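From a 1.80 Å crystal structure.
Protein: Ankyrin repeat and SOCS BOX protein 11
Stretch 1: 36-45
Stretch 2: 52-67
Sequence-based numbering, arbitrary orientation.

Stretch 1 36-45: NRVSSLHEAC
Stretch 2 (52-67) CAKALLENGAHVNGVT

Helices 40-45 and 52-58 pack nearly antiparallel, their axes 9.0 Å apart at closest approach and their N-to-C directions 158° apart. Small residues line part of the interface: Ala-44 and Ala-53 lie with CA atoms 5.5 Å apart, and Ala-44 CB sits 4.1 Å from Cys-52 CB and 4.2 Å from Leu-56 CD1. Leu-56 (chi1 -71°, m; chi2 163°, t) points toward the first helix and sets its CD1 3.7 Å from the backbone N of Leu-41.

The CA-to-CB bond of Leu-41 runs sideways to the second stretch, but its t/p rotamer (180°, 60°) brings the branched end nearer to it. CD1 rests 3.8 Å from Ala-53 CB, while CD2 reaches Leu-57 CD2 at 3.7 Å and Ala-61 CB at 4.0 Å, so the two methyls pack against a largely apolar surface that continues past the second helix, where CD2 also lies 3.6 Å from the carbonyl His-62 O. Leu-57, also m/t (-73°, 164°), turns its end back to meet it. Beyond, Gly-60 (phi/psi 91/16) takes a left-handed conformation, and a type I turn runs from His-62 to Gly-65.

His-42 (chi1 -79°, m; chi2 117°) anchors this loop. Ser-39, chi1 75° (p), caps the helix by accepting from His-42 N at OG (3.2 Å); reciprocally, Ser-39 N donates to His-42 ND1 (3.1 Å). With ND1 an acceptor, NE2 carries the proton and donates to Gly-65 O at 2.9 Å, near the ring plane. Thr-67 CG2 covers one face, 3.6 Å from the ring centroid and 11° off its normal, a CH-pi contact consistent with chi1 72° (p).

Outside the helices, Arg-37 (phi/psi 60/36) and Thr-67 have CA atoms 4.7 Å apart. One water donates to Arg-37 O (2.7 Å) and Val-66 O (3.1 Å); another links Ser-39 OG (2.9 Å) with His-62 O (2.8 Å).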

# COMPACT_ATOMS: atom_id res chain seq x y z
N ASN A 36 -1.75 -22.71 5.67
CA ASN A 36 -1.07 -21.42 5.61
C ASN A 36 -1.74 -20.39 6.52
O ASN A 36 -1.46 -19.19 6.43
CB ASN A 36 -1.03 -20.90 4.17
CG ASN A 36 -0.08 -21.69 3.29
OD1 ASN A 36 0.90 -22.27 3.76
ND2 ASN A 36 -0.36 -21.71 1.99
N ARG A 37 -2.62 -20.87 7.39
CA ARG A 37 -3.32 -20.04 8.37
C ARG A 37 -4.16 -18.95 7.69
O ARG A 37 -4.28 -17.83 8.20
CB ARG A 37 -2.33 -19.41 9.36
CG ARG A 37 -1.58 -20.44 10.18
CD ARG A 37 -0.92 -19.83 11.40
NE ARG A 37 -0.22 -20.83 12.19
CZ ARG A 37 -0.82 -21.70 13.00
NH1 ARG A 37 -2.14 -21.69 13.14
NH2 ARG A 37 -0.10 -22.58 13.69
N VAL A 38 -4.74 -19.29 6.55
CA VAL A 38 -5.66 -18.40 5.85
C VAL A 38 -7.09 -18.67 6.28
O VAL A 38 -7.57 -19.81 6.18
CB VAL A 38 -5.54 -18.56 4.32
CG1 VAL A 38 -6.51 -17.62 3.59
CG2 VAL A 38 -4.11 -18.31 3.86
N SER A 39 -7.77 -17.63 6.76
CA SER A 39 -9.17 -17.72 7.16
C SER A 39 -10.09 -17.29 6.02
O SER A 39 -9.64 -16.72 5.03
CB SER A 39 -9.43 -16.84 8.38
OG SER A 39 -9.47 -15.46 8.02
N SER A 40 -11.38 -17.54 6.18
CA SER A 40 -12.37 -17.08 5.20
C SER A 40 -12.37 -15.56 5.10
O SER A 40 -12.56 -15.00 4.02
CB SER A 40 -13.76 -17.59 5.58
OG SER A 40 -13.83 -19.00 5.46
N LEU A 41 -12.12 -14.88 6.22
CA LEU A 41 -12.05 -13.42 6.21
C LEU A 41 -10.89 -12.94 5.34
O LEU A 41 -11.04 -11.97 4.59
CB LEU A 41 -11.90 -12.87 7.63
CG LEU A 41 -11.81 -11.34 7.73
CD1 LEU A 41 -13.06 -10.68 7.16
CD2 LEU A 41 -11.58 -10.91 9.17
N HIS A 42 -9.74 -13.60 5.45
CA HIS A 42 -8.60 -13.29 4.58
C HIS A 42 -9.03 -13.34 3.11
O HIS A 42 -8.71 -12.44 2.34
CB HIS A 42 -7.44 -14.26 4.80
CG HIS A 42 -6.61 -13.96 6.01
ND1 HIS A 42 -6.51 -14.83 7.08
CD2 HIS A 42 -5.82 -12.90 6.32
CE1 HIS A 42 -5.70 -14.31 7.99
NE2 HIS A 42 -5.27 -13.14 7.55
N GLU A 43 -9.76 -14.39 2.73
CA GLU A 43 -10.15 -14.57 1.33
C GLU A 43 -11.20 -13.55 0.88
O GLU A 43 -11.12 -13.04 -0.24
CB GLU A 43 -10.65 -16.00 1.10
CG GLU A 43 -9.61 -17.04 1.51
CD GLU A 43 -9.46 -18.21 0.54
OE1 GLU A 43 -9.71 -18.04 -0.67
OE2 GLU A 43 -9.09 -19.31 1.01
N ALA A 44 -12.17 -13.24 1.74
CA ALA A 44 -13.15 -12.20 1.40
C ALA A 44 -12.46 -10.86 1.17
O ALA A 44 -12.79 -10.13 0.24
CB ALA A 44 -14.20 -12.07 2.50
N CYS A 45 -11.51 -10.52 2.02
CA CYS A 45 -10.86 -9.22 1.92
C CYS A 45 -9.94 -9.15 0.69
O CYS A 45 -9.83 -8.10 0.06
CB CYS A 45 -10.07 -8.92 3.19
SG CYS A 45 -11.15 -8.55 4.60
N CYS A 52 -19.45 -9.96 2.57
CA CYS A 52 -18.97 -11.22 3.11
C CYS A 52 -18.05 -10.99 4.31
O CYS A 52 -18.17 -11.67 5.32
CB CYS A 52 -18.24 -12.03 2.03
SG CYS A 52 -19.31 -12.72 0.75
N ALA A 53 -17.15 -10.03 4.18
CA ALA A 53 -16.24 -9.70 5.27
C ALA A 53 -17.02 -9.31 6.53
O ALA A 53 -16.73 -9.81 7.62
CB ALA A 53 -15.29 -8.57 4.86
N LYS A 54 -18.02 -8.45 6.38
CA LYS A 54 -18.78 -7.97 7.53
C LYS A 54 -19.57 -9.10 8.18
O LYS A 54 -19.65 -9.17 9.41
CB LYS A 54 -19.73 -6.84 7.15
CG LYS A 54 -20.41 -6.20 8.35
CD LYS A 54 -21.27 -5.02 7.97
CE LYS A 54 -21.85 -4.34 9.21
NZ LYS A 54 -22.72 -3.18 8.87
N ALA A 55 -20.15 -9.98 7.37
CA ALA A 55 -20.91 -11.11 7.88
C ALA A 55 -20.01 -12.03 8.70
O ALA A 55 -20.41 -12.56 9.73
CB ALA A 55 -21.56 -11.88 6.74
N LEU A 56 -18.78 -12.21 8.23
CA LEU A 56 -17.81 -13.03 8.95
C LEU A 56 -17.41 -12.35 10.26
O LEU A 56 -17.32 -13.00 11.31
CB LEU A 56 -16.58 -13.29 8.08
CG LEU A 56 -16.79 -14.23 6.89
CD1 LEU A 56 -15.67 -14.10 5.87
CD2 LEU A 56 -16.90 -15.67 7.37
N LEU A 57 -17.18 -11.04 10.21
CA LEU A 57 -16.81 -10.27 11.39
C LEU A 57 -17.93 -10.26 12.43
O LEU A 57 -17.66 -10.35 13.63
CB LEU A 57 -16.45 -8.83 11.00
CG LEU A 57 -15.10 -8.70 10.29
CD1 LEU A 57 -14.99 -7.34 9.60
CD2 LEU A 57 -13.95 -8.91 11.27
N GLU A 58 -19.17 -10.17 11.96
CA GLU A 58 -20.34 -10.20 12.84
C GLU A 58 -20.45 -11.52 13.58
O GLU A 58 -21.04 -11.59 14.66
CB GLU A 58 -21.61 -9.94 12.03
CG GLU A 58 -21.84 -8.48 11.66
CD GLU A 58 -23.00 -8.27 10.71
OE1 GLU A 58 -23.45 -9.25 10.07
OE2 GLU A 58 -23.48 -7.12 10.60
N ASN A 59 -19.87 -12.57 13.00
CA ASN A 59 -19.91 -13.90 13.60
C ASN A 59 -18.56 -14.30 14.19
O ASN A 59 -18.25 -15.49 14.31
CB ASN A 59 -20.37 -14.92 12.56
CG ASN A 59 -21.85 -14.81 12.26
OD1 ASN A 59 -22.67 -15.43 12.93
ND2 ASN A 59 -22.20 -13.99 11.27
N GLY A 60 -17.76 -13.31 14.56
CA GLY A 60 -16.58 -13.54 15.37
C GLY A 60 -15.27 -13.79 14.65
O GLY A 60 -14.31 -14.28 15.26
N ALA A 61 -15.20 -13.47 13.36
CA ALA A 61 -13.95 -13.63 12.61
C ALA A 61 -12.85 -12.78 13.25
O ALA A 61 -13.12 -11.71 13.79
CB ALA A 61 -14.15 -13.25 11.15
N HIS A 62 -11.61 -13.27 13.20
CA HIS A 62 -10.47 -12.57 13.79
C HIS A 62 -9.96 -11.47 12.86
O HIS A 62 -9.30 -11.75 11.86
CB HIS A 62 -9.35 -13.56 14.10
CG HIS A 62 -9.74 -14.63 15.08
ND1 HIS A 62 -10.64 -14.41 16.10
CD2 HIS A 62 -9.35 -15.92 15.20
CE1 HIS A 62 -10.79 -15.51 16.80
NE2 HIS A 62 -10.02 -16.45 16.27
N VAL A 63 -10.26 -10.23 13.22
CA VAL A 63 -9.97 -9.08 12.36
C VAL A 63 -8.47 -8.84 12.16
O VAL A 63 -8.07 -8.22 11.17
CB VAL A 63 -10.63 -7.80 12.93
CG1 VAL A 63 -9.89 -7.32 14.18
CG2 VAL A 63 -10.69 -6.71 11.87
N ASN A 64 -7.66 -9.33 13.09
CA ASN A 64 -6.21 -9.14 13.03
C ASN A 64 -5.43 -10.45 12.84
O ASN A 64 -4.25 -10.53 13.16
CB ASN A 64 -5.72 -8.43 14.31
CG ASN A 64 -6.07 -6.96 14.33
OD1 ASN A 64 -5.72 -6.20 13.42
ND2 ASN A 64 -6.78 -6.54 15.38
N GLY A 65 -6.11 -11.45 12.29
CA GLY A 65 -5.49 -12.75 12.05
C GLY A 65 -4.35 -12.67 11.06
O GLY A 65 -4.42 -11.94 10.08
N VAL A 66 -3.29 -13.43 11.32
CA VAL A 66 -2.08 -13.38 10.50
C VAL A 66 -1.81 -14.72 9.83
O VAL A 66 -1.85 -15.77 10.47
CB VAL A 66 -0.85 -12.98 11.36
CG1 VAL A 66 0.37 -12.78 10.48
CG2 VAL A 66 -1.14 -11.72 12.15
N THR A 67 -1.55 -14.67 8.52
CA THR A 67 -1.20 -15.87 7.76
C THR A 67 0.27 -16.22 7.98
O THR A 67 1.02 -15.43 8.56
CB THR A 67 -1.44 -15.69 6.25
OG1 THR A 67 -0.45 -14.80 5.72
CG2 THR A 67 -2.84 -15.15 5.97
O HOH W 1 -4.73 -16.78 10.69
O HOH W 2 -8.55 -13.97 10.30